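Long-range contacts in beta-catenin homolog sys-1 (Caenorhabditis elegans, PDB 3C2G), which acts as a transcription coregulator in Wnt asymmetry signalling, binding the TCF factor POP-1 directly and activating or repressing target genes: residues A501-F506 with L521-T525; P552-L556 with V569-C573; I398-R403 with L458-S462. All blocks are in the same frame, centred on the assembly; numbering follows the deposited sequence.

In the fold
Followed from the N terminus, the armadillo domain first closes contact 3, where 458-462 returns to 398-403 across an excursion of 54 residues, about half of them helical. Contact 1 comes next, joining helix 494-507 to helix 515-535 over a short connection, and contact 2 then folds the turn 552-556 onto helix 563-579. The three are in series; none nests within or crosses another. Contact 1 is the middle member: Arg524 bonds to Ser462 O and Trp504 makes a cation-pi contact with Arg461 on the contact 3 side, while Leu555 of contact 2 packs on Tyr502, Phe506 and Val522. Contacts 2 and 3 do not touch, their nearest atoms being about 13 Å apart.

Contact 1: A501-F506 with L521-T525; sequences AYSWVF and LVERT
Tyr502 and Thr525 meet through matching first torsions: the tyrosine CG stands trans to its own N (chi1 -177°), and the methyl CG2 of Thr525 likewise lies opposite its N, which sets Thr525 CG2 3.6 Å from Tyr502 CD1. The two side chains are nearly perpendicular, and the methyl comes obliquely to the ring. The threonine's rotation is held by its own helix, because OG1 donates to Leu521 O at 2.8 Å, tilted 30° from the carbonyl plane; Thr525 N reaches the same oxygen from the opposite face, so two donors grip it.

Val505 and Leu521 lie alongside, pointing opposite ways, with Leu521 CD2 4.1 Å from Val505 CB. Val522 divides its branches: CG2 touches Phe506 CZ at 4.0 Å and Val505 CG1 at 4.2 Å, while CG1 meets Tyr502 CE1. Within helix 494-507, Phe506 CE2 sits 3.6 Å above one face of the Tyr502 ring, offset toward its rim; the two rings thus meet different methyls of Val522.

The segment axes approach to 10.3 Å at 156°, a nearly antiparallel helix pair. Helix 457-472 packs alongside it, Leu458 against Trp504 and Val505 and Leu465 against Thr525. Leu555, from the loop before helix 563-579, covers Tyr502, Phe506 and Val522, and Phe565 of that helix reaches Val522.

Contact 2: P552-L556 with V569-C573; sequences PLNLL and VLVVC
Leu553 and Val569 mark the closest backbone approach, their CA atoms 6.1 Å apart, where a 3-10 turn lies against an alpha helix. The turn is defined by two i to i+3 bonds, Leu555 N to Pro552 O at 2.7 Å and Leu556 N to Leu553 O at 3.0 Å. On the other segment Cys573 N bonds to Val569 O, the i to i+4 pattern of an alpha helix. No hydrogen bond passes between the two segments, so the 303 Å² buried between them comes from van der Waals packing.

Val569 is the central side chain. Its CG1, trans to the backbone N (chi1 157°), points at the turn, where it lies 3.8 Å from Pro552 O and also 3.8 Å from Leu556 CG. Leu556 and Val569 meet end on, the leucine CG standing opposite its carbonyl carbon (chi1 -62°). The second branch, Val569 CG2, turns to Leu555 CD2, so one valine touches several residues of the turn.

One helical turn later, Cys573 SG rests against the pyrrolidine ring of Pro552, 3.7 Å from its CB and at similar distances from CG and CD. The same sulfur is 3.5 Å from Leu553 N, close to the start of the turn. Leu553 reaches back toward the start of the helical segment, its CD1 4.3 Å from Leu570 CD2.

Leu594 of helix 591-598 meets both Leu553 and Leu570, and Leu612 of helix 603-613 meets Leu570 and Cys573. A continuous apolar core shared by successive stacked helices is what an armadillo domain is built on; here a 3-10 turn joins that core near the C-terminal end.

Contact 3: I398-R403 with L458-S462; sequences ICNCLR and LELRS
The Arg403 guanidinium and the Glu459 carboxylate lie with their planes 55° apart, and Glu459 OE2 comes obliquely to within 4.1 Å of Arg403 NH1. The oxygen sits far off the guanidinium plane, so the pair is held by longer-range electrostatics, beyond salt-bridge distance. A rotation about CG-CD bends the arginine back over its own helix, where NH2 donates to Asn400 OD1 at 2.8 Å, with an N-H...O angle of 146°; Ser350 OG is a second partner of NH2. With alanine here, Asn400 OD1 is likely to lose this donor and Glu459 a nearby positive charge, though its peptide partner would remain.

The apolar part centres on Leu460 CD1, which lies 3.8 Å from Ile398 CG2, 4.0 Å from Cys399 CB and 4.3 Å from Leu402 CD1. Beside it, Cys399 SG approaches Glu459 O at 3.9 Å. Such close fitting agrees with a CA separation of only 5.1 Å between Cys399 and Leu460; the segment axes, 9.4 Å apart at closest, run in roughly the same direction and cross at 30°.

With the bound peptide, Glu459 OE2 forms a salt bridge to a basic side chain, and Arg403 packs on a basic peptide side chain, placing the contact at the partner-binding surface. Among the neighbouring helices, 437-448 touches Leu402 through Leu443 and Leu460 through Cys446, and 368-377 reaches Leu402 through Ile376.

Contact 1: A501-F506 with L521-T525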
ATOM      1  N   ALA A 501      -4.006  20.783 -21.769  1.00 33.39           N
ATOM      2  CA  ALA A 501      -3.615  20.370 -20.427  1.00 34.33           C
ATOM      3  C   ALA A 501      -3.142  21.573 -19.629  1.00 35.70           C
ATOM      4  O   ALA A 501      -3.419  21.697 -18.433  1.00 36.10           O
ATOM      5  CB  ALA A 501      -2.548  19.313 -20.477  1.00 33.88           C
ATOM      6  N   TYR A 502      -2.449  22.470 -20.314  1.00 36.35           N
ATOM      7  CA  TYR A 502      -1.912  23.672 -19.707  1.00 37.37           C
ATOM      8  C   TYR A 502      -3.036  24.599 -19.219  1.00 38.15           C
ATOM      9  O   TYR A 502      -2.959  25.120 -18.112  1.00 37.57           O
ATOM     10  CB  TYR A 502      -1.013  24.359 -20.730  1.00 37.26           C
ATOM     11  CG  TYR A 502      -0.302  25.600 -20.282  1.00 36.92           C
ATOM     12  CD1 TYR A 502       0.880  25.536 -19.529  1.00 36.37           C
ATOM     13  CD2 TYR A 502      -0.783  26.850 -20.652  1.00 37.24           C
ATOM     14  CE1 TYR A 502       1.547  26.710 -19.142  1.00 35.26           C
ATOM     15  CE2 TYR A 502      -0.130  28.018 -20.274  1.00 36.27           C
ATOM     16  CZ  TYR A 502       1.025  27.946 -19.529  1.00 36.48           C
ATOM     17  OH  TYR A 502       1.632  29.134 -19.179  1.00 38.52           O
ATOM     18  N   SER A 503      -4.073  24.778 -20.046  1.00 38.71           N
ATOM     19  CA  SER A 503      -5.282  25.515 -19.662  1.00 39.33           C
ATOM     20  C   SER A 503      -5.977  24.868 -18.474  1.00 39.63           C
ATOM     21  O   SER A 503      -6.318  25.534 -17.508  1.00 40.66           O
ATOM     22  CB  SER A 503      -6.265  25.574 -20.830  1.00 39.33           C
ATOM     23  OG  SER A 503      -5.831  26.500 -21.808  1.00 41.61           O
ATOM     24  N   TRP A 504      -6.173  23.558 -18.558  1.00 39.93           N
ATOM     25  CA  TRP A 504      -6.847  22.784 -17.523  1.00 40.19           C
ATOM     26  C   TRP A 504      -6.229  22.974 -16.142  1.00 40.73           C
ATOM     27  O   TRP A 504      -6.946  23.135 -15.152  1.00 40.82           O
ATOM     28  CB  TRP A 504      -6.823  21.306 -17.907  1.00 39.45           C
ATOM     29  CG  TRP A 504      -7.309  20.381 -16.835  1.00 39.43           C
ATOM     30  CD1 TRP A 504      -8.607  20.079 -16.541  1.00 38.22           C
ATOM     31  CD2 TRP A 504      -6.503  19.617 -15.931  1.00 38.38           C
ATOM     32  NE1 TRP A 504      -8.660  19.181 -15.507  1.00 38.61           N
ATOM     33  CE2 TRP A 504      -7.385  18.878 -15.111  1.00 37.85           C
ATOM     34  CE3 TRP A 504      -5.121  19.478 -15.738  1.00 37.75           C
ATOM     35  CZ2 TRP A 504      -6.935  18.017 -14.110  1.00 37.95           C
ATOM     36  CZ3 TRP A 504      -4.670  18.621 -14.741  1.00 37.58           C
ATOM     37  CH2 TRP A 504      -5.576  17.903 -13.937  1.00 38.35           C
ATOM     38  N   VAL A 505      -4.902  22.972 -16.085  1.00 41.30           N
ATOM     39  CA  VAL A 505      -4.196  23.062 -14.818  1.00 42.55           C
ATOM     40  C   VAL A 505      -4.479  24.395 -14.104  1.00 43.65           C
ATOM     41  O   VAL A 505      -4.539  24.452 -12.872  1.00 43.65           O
ATOM     42  CB  VAL A 505      -2.664  22.762 -14.981  1.00 42.35           C
ATOM     43  CG1 VAL A 505      -1.875  24.014 -15.348  1.00 43.06           C
ATOM     44  CG2 VAL A 505      -2.114  22.163 -13.720  1.00 42.98           C
ATOM     45  N   PHE A 506      -4.687  25.460 -14.872  1.00 44.67           N
ATOM     46  CA  PHE A 506      -4.989  26.753 -14.263  1.00 45.81           C
ATOM     47  C   PHE A 506      -6.407  26.870 -13.706  1.00 47.08           C
ATOM     48  O   PHE A 506      -6.668  27.694 -12.843  1.00 47.04           O
ATOM     49  CB  PHE A 506      -4.634  27.898 -15.210  1.00 44.91           C
ATOM     50  CG  PHE A 506      -3.159  28.102 -15.349  1.00 44.39           C
ATOM     51  CD1 PHE A 506      -2.442  28.763 -14.358  1.00 40.88           C
ATOM     52  CD2 PHE A 506      -2.474  27.597 -16.453  1.00 43.51           C
ATOM     53  CE1 PHE A 506      -1.078  28.931 -14.473  1.00 42.10           C
ATOM     54  CE2 PHE A 506      -1.106  27.756 -16.577  1.00 41.55           C
ATOM     55  CZ  PHE A 506      -0.404  28.425 -15.587  1.00 42.91           C
ATOM     56  N   LEU A 521       4.112  20.477 -14.075  1.00 34.45           N
ATOM     57  CA  LEU A 521       3.383  20.331 -15.332  1.00 33.37           C
ATOM     58  C   LEU A 521       3.588  21.561 -16.204  1.00 34.20           C
ATOM     59  O   LEU A 521       3.741  21.447 -17.424  1.00 34.57           O
ATOM     60  CB  LEU A 521       1.885  20.125 -15.074  1.00 32.13           C
ATOM     61  CG  LEU A 521       1.018  19.807 -16.295  1.00 29.88           C
ATOM     62  CD1 LEU A 521      -0.117  18.909 -15.920  1.00 29.01           C
ATOM     63  CD2 LEU A 521       0.487  21.068 -16.975  1.00 29.51           C
ATOM     64  N   VAL A 522       3.566  22.729 -15.565  1.00 34.38           N
ATOM     65  CA  VAL A 522       3.766  23.999 -16.231  1.00 34.12           C
ATOM     66  C   VAL A 522       5.154  24.046 -16.869  1.00 34.98           C
ATOM     67  O   VAL A 522       5.286  24.388 -18.055  1.00 34.66           O
ATOM     68  CB  VAL A 522       3.555  25.165 -15.240  1.00 34.08           C
ATOM     69  CG1 VAL A 522       4.104  26.464 -15.792  1.00 32.45           C
ATOM     70  CG2 VAL A 522       2.073  25.308 -14.921  1.00 33.37           C
ATOM     71  N   GLU A 523       6.171  23.673 -16.082  1.00 34.99           N
ATOM     72  CA  GLU A 523       7.566  23.688 -16.518  1.00 36.12           C
ATOM     73  C   GLU A 523       7.782  22.722 -17.668  1.00 34.83           C
ATOM     74  O   GLU A 523       8.441  23.051 -18.660  1.00 35.55           O
ATOM     75  CB  GLU A 523       8.504  23.330 -15.359  1.00 35.61           C
ATOM     76  CG  GLU A 523       8.553  24.380 -14.252  1.00 39.70           C
ATOM     77  CD  GLU A 523       9.442  23.985 -13.074  1.00 41.49           C
ATOM     78  OE1 GLU A 523       9.067  24.309 -11.916  1.00 48.23           O
ATOM     79  OE2 GLU A 523      10.514  23.356 -13.296  1.00 48.87           O
ATOM     80  N   ARG A 524       7.207  21.534 -17.541  1.00 33.34           N
ATOM     81  CA  ARG A 524       7.340  20.522 -18.570  1.00 32.40           C
ATOM     82  C   ARG A 524       6.659  20.948 -19.860  1.00 32.28           C
ATOM     83  O   ARG A 524       7.114  20.584 -20.935  1.00 33.22           O
ATOM     84  CB  ARG A 524       6.832  19.160 -18.078  1.00 31.61           C
ATOM     85  CG  ARG A 524       7.799  18.508 -17.130  1.00 28.09           C
ATOM     86  CD  ARG A 524       7.225  17.306 -16.444  1.00 26.05           C
ATOM     87  NE  ARG A 524       8.218  16.712 -15.556  1.00 26.74           N
ATOM     88  CZ  ARG A 524       8.053  15.557 -14.917  1.00 26.98           C
ATOM     89  NH1 ARG A 524       6.934  14.868 -15.085  1.00 26.96           N
ATOM     90  NH2 ARG A 524       9.014  15.079 -14.138  1.00 23.34           N
ATOM     91  N   THR A 525       5.589  21.728 -19.749  1.00 31.19           N
ATOM     92  CA  THR A 525       4.920  22.264 -20.917  1.00 30.90           C
ATOM     93  C   THR A 525       5.875  23.199 -21.668  1.00 31.57           C
ATOM     94  O   THR A 525       6.112  23.029 -22.865  1.00 30.69           O
ATOM     95  CB  THR A 525       3.636  23.022 -20.525  1.00 31.06           C
ATOM     96  OG1 THR A 525       2.717  22.121 -19.895  1.00 31.37           O
ATOM     97  CG2 THR A 525       2.984  23.627 -21.739  1.00 28.58           C
TER

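Contact 2: P552-L556 with V569-C573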
ATOM      1  N   PRO A 552       3.483  33.408 -21.781  1.00 43.67           N
ATOM      2  CA  PRO A 552       4.229  32.597 -20.808  1.00 43.46           C
ATOM      3  C   PRO A 552       5.054  33.436 -19.835  1.00 43.69           C
ATOM      4  O   PRO A 552       5.234  33.032 -18.691  1.00 43.53           O
ATOM      5  CB  PRO A 552       5.144  31.738 -21.686  1.00 42.87           C
ATOM      6  CG  PRO A 552       4.463  31.701 -23.013  1.00 43.59           C
ATOM      7  CD  PRO A 552       3.841  33.055 -23.167  1.00 43.62           C
ATOM      8  N   LEU A 553       5.519  34.606 -20.277  1.00 44.13           N
ATOM      9  CA  LEU A 553       6.286  35.504 -19.415  1.00 44.93           C
ATOM     10  C   LEU A 553       5.603  35.760 -18.073  1.00 45.13           C
ATOM     11  O   LEU A 553       6.273  35.890 -17.046  1.00 44.86           O
ATOM     12  CB  LEU A 553       6.620  36.823 -20.126  1.00 44.70           C
ATOM     13  CG  LEU A 553       7.627  37.763 -19.438  1.00 46.22           C
ATOM     14  CD1 LEU A 553       8.912  37.032 -18.980  1.00 45.38           C
ATOM     15  CD2 LEU A 553       7.987  38.958 -20.318  1.00 45.48           C
ATOM     16  N   ASN A 554       4.272  35.789 -18.083  1.00 46.02           N
ATOM     17  CA  ASN A 554       3.480  35.986 -16.866  1.00 46.86           C
ATOM     18  C   ASN A 554       3.621  34.852 -15.829  1.00 46.89           C
ATOM     19  O   ASN A 554       3.227  35.009 -14.675  1.00 46.73           O
ATOM     20  CB  ASN A 554       2.006  36.239 -17.221  1.00 47.06           C
ATOM     21  CG  ASN A 554       1.792  37.566 -17.957  1.00 49.88           C
ATOM     22  OD1 ASN A 554       2.495  38.551 -17.719  1.00 51.40           O
ATOM     23  ND2 ASN A 554       0.812  37.592 -18.857  1.00 53.26           N
ATOM     24  N   LEU A 555       4.184  33.718 -16.250  1.00 47.09           N
ATOM     25  CA  LEU A 555       4.544  32.628 -15.335  1.00 47.70           C
ATOM     26  C   LEU A 555       5.638  33.040 -14.343  1.00 49.16           C
ATOM     27  O   LEU A 555       5.843  32.384 -13.326  1.00 48.61           O
ATOM     28  CB  LEU A 555       5.043  31.425 -16.132  1.00 46.41           C
ATOM     29  CG  LEU A 555       4.195  30.203 -16.482  1.00 44.33           C
ATOM     30  CD1 LEU A 555       2.688  30.415 -16.377  1.00 41.72           C
ATOM     31  CD2 LEU A 555       4.582  29.757 -17.886  1.00 41.36           C
ATOM     32  N   LEU A 556       6.349  34.116 -14.664  1.00 51.66           N
ATOM     33  CA  LEU A 556       7.490  34.555 -13.869  1.00 54.15           C
ATOM     34  C   LEU A 556       7.116  35.647 -12.893  1.00 56.94           C
ATOM     35  O   LEU A 556       7.960  36.104 -12.130  1.00 57.64           O
ATOM     36  CB  LEU A 556       8.613  35.066 -14.766  1.00 53.15           C
ATOM     37  CG  LEU A 556       9.269  34.126 -15.771  1.00 51.08           C
ATOM     38  CD1 LEU A 556      10.467  34.833 -16.387  1.00 48.70           C
ATOM     39  CD2 LEU A 556       9.687  32.820 -15.131  1.00 48.39           C
ATOM     40  N   VAL A 569      11.357  30.075 -20.323  1.00 36.14           N
ATOM     41  CA  VAL A 569      10.255  30.990 -20.509  1.00 35.95           C
ATOM     42  C   VAL A 569      10.674  32.131 -21.424  1.00 35.93           C
ATOM     43  O   VAL A 569       9.941  32.487 -22.339  1.00 36.41           O
ATOM     44  CB  VAL A 569       9.726  31.484 -19.160  1.00 35.54           C
ATOM     45  CG1 VAL A 569       8.997  32.797 -19.304  1.00 35.63           C
ATOM     46  CG2 VAL A 569       8.817  30.416 -18.545  1.00 34.65           C
ATOM     47  N   LEU A 570      11.864  32.673 -21.201  1.00 36.09           N
ATOM     48  CA  LEU A 570      12.369  33.760 -22.034  1.00 36.36           C
ATOM     49  C   LEU A 570      12.541  33.324 -23.481  1.00 36.51           C
ATOM     50  O   LEU A 570      12.132  34.039 -24.403  1.00 37.61           O
ATOM     51  CB  LEU A 570      13.695  34.298 -21.494  1.00 35.81           C
ATOM     52  CG  LEU A 570      13.630  35.006 -20.146  1.00 37.00           C
ATOM     53  CD1 LEU A 570      15.016  35.138 -19.531  1.00 34.89           C
ATOM     54  CD2 LEU A 570      12.958  36.353 -20.271  1.00 36.45           C
ATOM     55  N   VAL A 571      13.137  32.153 -23.672  1.00 36.13           N
ATOM     56  CA  VAL A 571      13.477  31.675 -25.003  1.00 36.40           C
ATOM     57  C   VAL A 571      12.232  31.329 -25.805  1.00 37.35           C
ATOM     58  O   VAL A 571      12.142  31.688 -26.984  1.00 38.29           O
ATOM     59  CB  VAL A 571      14.453  30.485 -24.935  1.00 37.01           C
ATOM     60  CG1 VAL A 571      14.628  29.807 -26.305  1.00 37.08           C
ATOM     61  CG2 VAL A 571      15.816  30.956 -24.397  1.00 36.57           C
ATOM     62  N   VAL A 572      11.273  30.648 -25.173  1.00 37.19           N
ATOM     63  CA  VAL A 572      10.058  30.246 -25.866  1.00 36.55           C
ATOM     64  C   VAL A 572       9.270  31.475 -26.308  1.00 37.10           C
ATOM     65  O   VAL A 572       8.728  31.502 -27.414  1.00 36.17           O
ATOM     66  CB  VAL A 572       9.166  29.246 -25.043  1.00 36.58           C
ATOM     67  CG1 VAL A 572       8.301  29.953 -24.006  1.00 33.94           C
ATOM     68  CG2 VAL A 572       8.274  28.454 -25.973  1.00 35.32           C
ATOM     69  N   CYS A 573       9.225  32.486 -25.441  1.00 37.35           N
ATOM     70  CA  CYS A 573       8.530  33.723 -25.750  1.00 38.72           C
ATOM     71  C   CYS A 573       9.150  34.401 -26.965  1.00 38.88           C
ATOM     72  O   CYS A 573       8.436  34.803 -27.884  1.00 39.18           O
ATOM     73  CB  CYS A 573       8.543  34.667 -24.552  1.00 38.66           C
ATOM     74  SG  CYS A 573       7.349  34.237 -23.290  1.00 43.71           S
TER

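Contact 3: I398-R403 with L458-S462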
ATOM      1  N   ILE A 398      -1.445   3.538 -16.337  1.00 27.69           N
ATOM      2  CA  ILE A 398      -0.750   4.205 -17.430  1.00 27.37           C
ATOM      3  C   ILE A 398       0.371   5.069 -16.872  1.00 27.52           C
ATOM      4  O   ILE A 398       1.468   5.122 -17.426  1.00 26.55           O
ATOM      5  CB  ILE A 398      -1.709   5.063 -18.265  1.00 26.88           C
ATOM      6  CG1 ILE A 398      -2.768   4.174 -18.911  1.00 25.65           C
ATOM      7  CG2 ILE A 398      -0.941   5.846 -19.353  1.00 27.23           C
ATOM      8  CD1 ILE A 398      -3.945   4.960 -19.449  1.00 25.10           C
ATOM      9  N   CYS A 399       0.092   5.727 -15.754  1.00 28.18           N
ATOM     10  CA  CYS A 399       1.088   6.551 -15.108  1.00 27.62           C
ATOM     11  C   CYS A 399       2.305   5.737 -14.670  1.00 27.97           C
ATOM     12  O   CYS A 399       3.433   6.171 -14.879  1.00 28.23           O
ATOM     13  CB  CYS A 399       0.485   7.295 -13.938  1.00 26.90           C
ATOM     14  SG  CYS A 399       1.588   8.569 -13.341  1.00 30.71           S
ATOM     15  N   ASN A 400       2.075   4.558 -14.080  1.00 27.50           N
ATOM     16  CA  ASN A 400       3.155   3.626 -13.761  1.00 26.47           C
ATOM     17  C   ASN A 400       3.977   3.219 -14.976  1.00 26.03           C
ATOM     18  O   ASN A 400       5.200   3.162 -14.903  1.00 26.54           O
ATOM     19  CB  ASN A 400       2.608   2.340 -13.131  1.00 27.08           C
ATOM     20  CG  ASN A 400       2.081   2.543 -11.719  1.00 25.60           C
ATOM     21  OD1 ASN A 400       2.471   3.475 -11.017  1.00 24.38           O
ATOM     22  ND2 ASN A 400       1.206   1.646 -11.296  1.00 22.52           N
ATOM     23  N   CYS A 401       3.309   2.893 -16.074  1.00 25.15           N
ATOM     24  CA  CYS A 401       4.011   2.427 -17.270  1.00 25.57           C
ATOM     25  C   CYS A 401       4.939   3.495 -17.853  1.00 25.32           C
ATOM     26  O   CYS A 401       6.104   3.224 -18.118  1.00 25.26           O
ATOM     27  CB  CYS A 401       3.031   1.915 -18.316  1.00 26.25           C
ATOM     28  SG  CYS A 401       2.172   0.372 -17.863  1.00 27.42           S
ATOM     29  N   LEU A 402       4.432   4.717 -17.984  1.00 25.57           N
ATOM     30  CA  LEU A 402       5.202   5.832 -18.514  1.00 25.38           C
ATOM     31  C   LEU A 402       6.340   6.242 -17.598  1.00 26.11           C
ATOM     32  O   LEU A 402       7.402   6.675 -18.069  1.00 26.34           O
ATOM     33  CB  LEU A 402       4.300   7.028 -18.787  1.00 25.41           C
ATOM     34  CG  LEU A 402       3.183   6.834 -19.808  1.00 27.46           C
ATOM     35  CD1 LEU A 402       2.304   8.045 -19.750  1.00 29.80           C
ATOM     36  CD2 LEU A 402       3.689   6.602 -21.248  1.00 27.30           C
ATOM     37  N   ARG A 403       6.139   6.114 -16.293  1.00 25.94           N
ATOM     38  CA  ARG A 403       7.232   6.371 -15.349  1.00 26.71           C
ATOM     39  C   ARG A 403       8.340   5.312 -15.527  1.00 26.21           C
ATOM     40  O   ARG A 403       9.526   5.611 -15.440  1.00 27.01           O
ATOM     41  CB  ARG A 403       6.705   6.401 -13.911  1.00 26.19           C
ATOM     42  CG  ARG A 403       7.381   7.434 -13.023  1.00 28.60           C
ATOM     43  CD  ARG A 403       6.767   7.533 -11.596  1.00 29.05           C
ATOM     44  NE  ARG A 403       6.405   6.225 -11.054  1.00 27.09           N
ATOM     45  CZ  ARG A 403       5.153   5.822 -10.862  1.00 28.72           C
ATOM     46  NH1 ARG A 403       4.139   6.646 -11.142  1.00 25.24           N
ATOM     47  NH2 ARG A 403       4.918   4.591 -10.397  1.00 25.24           N
ATOM     48  N   LEU A 458      -3.799  14.583 -12.674  1.00 34.61           N
ATOM     49  CA  LEU A 458      -2.766  15.608 -12.668  1.00 33.82           C
ATOM     50  C   LEU A 458      -1.368  15.018 -12.836  1.00 34.07           C
ATOM     51  O   LEU A 458      -0.566  15.515 -13.633  1.00 34.55           O
ATOM     52  CB  LEU A 458      -2.842  16.429 -11.382  1.00 33.78           C
ATOM     53  CG  LEU A 458      -1.753  17.476 -11.143  1.00 33.64           C
ATOM     54  CD1 LEU A 458      -1.673  18.503 -12.308  1.00 34.03           C
ATOM     55  CD2 LEU A 458      -1.967  18.172  -9.806  1.00 32.57           C
ATOM     56  N   GLU A 459      -1.097  13.958 -12.084  1.00 33.79           N
ATOM     57  CA  GLU A 459       0.203  13.322 -12.067  1.00 33.65           C
ATOM     58  C   GLU A 459       0.420  12.570 -13.370  1.00 32.79           C
ATOM     59  O   GLU A 459       1.550  12.475 -13.844  1.00 33.35           O
ATOM     60  CB  GLU A 459       0.317  12.379 -10.867  1.00 33.75           C
ATOM     61  CG  GLU A 459       1.731  11.833 -10.622  1.00 36.31           C
ATOM     62  CD  GLU A 459       1.861  10.971  -9.369  0.50 35.33           C
ATOM     63  OE1 GLU A 459       1.143  11.220  -8.368  0.50 35.33           O
ATOM     64  OE2 GLU A 459       2.708  10.046  -9.390  0.50 37.92           O
ATOM     65  N   LEU A 460      -0.664  12.048 -13.944  1.00 31.24           N
ATOM     66  CA  LEU A 460      -0.613  11.403 -15.244  1.00 30.28           C
ATOM     67  C   LEU A 460      -0.216  12.377 -16.365  1.00 30.60           C
ATOM     68  O   LEU A 460       0.611  12.052 -17.203  1.00 30.63           O
ATOM     69  CB  LEU A 460      -1.951  10.746 -15.588  1.00 29.57           C
ATOM     70  CG  LEU A 460      -2.023  10.122 -16.993  1.00 29.74           C
ATOM     71  CD1 LEU A 460      -0.976   9.018 -17.194  1.00 27.42           C
ATOM     72  CD2 LEU A 460      -3.401   9.591 -17.301  1.00 29.51           C
ATOM     73  N   ARG A 461      -0.818  13.559 -16.381  1.00 31.17           N
ATOM     74  CA  ARG A 461      -0.576  14.536 -17.443  1.00 31.31           C
ATOM     75  C   ARG A 461       0.822  15.113 -17.331  1.00 31.61           C
ATOM     76  O   ARG A 461       1.472  15.383 -18.323  1.00 32.57           O
ATOM     77  CB  ARG A 461      -1.639  15.640 -17.419  1.00 31.02           C
ATOM     78  CG  ARG A 461      -3.012  15.099 -17.740  1.00 30.82           C
ATOM     79  CD  ARG A 461      -4.112  16.131 -17.744  1.00 30.53           C
ATOM     80  NE  ARG A 461      -5.236  15.559 -18.477  1.00 33.25           N
ATOM     81  CZ  ARG A 461      -6.427  16.124 -18.628  1.00 32.37           C
ATOM     82  NH1 ARG A 461      -6.695  17.305 -18.077  1.00 32.73           N
ATOM     83  NH2 ARG A 461      -7.355  15.492 -19.335  1.00 29.23           N
ATOM     84  N   SER A 462       1.293  15.267 -16.109  1.00 31.38           N
ATOM     85  CA  SER A 462       2.646  15.714 -15.895  1.00 30.97           C
ATOM     86  C   SER A 462       3.641  14.674 -16.421  1.00 30.78           C
ATOM     87  O   SER A 462       4.630  15.032 -17.064  1.00 31.36           O
ATOM     88  CB  SER A 462       2.864  15.969 -14.409  1.00 30.81           C
ATOM     89  OG  SER A 462       4.130  16.540 -14.181  1.00 31.30           O
TER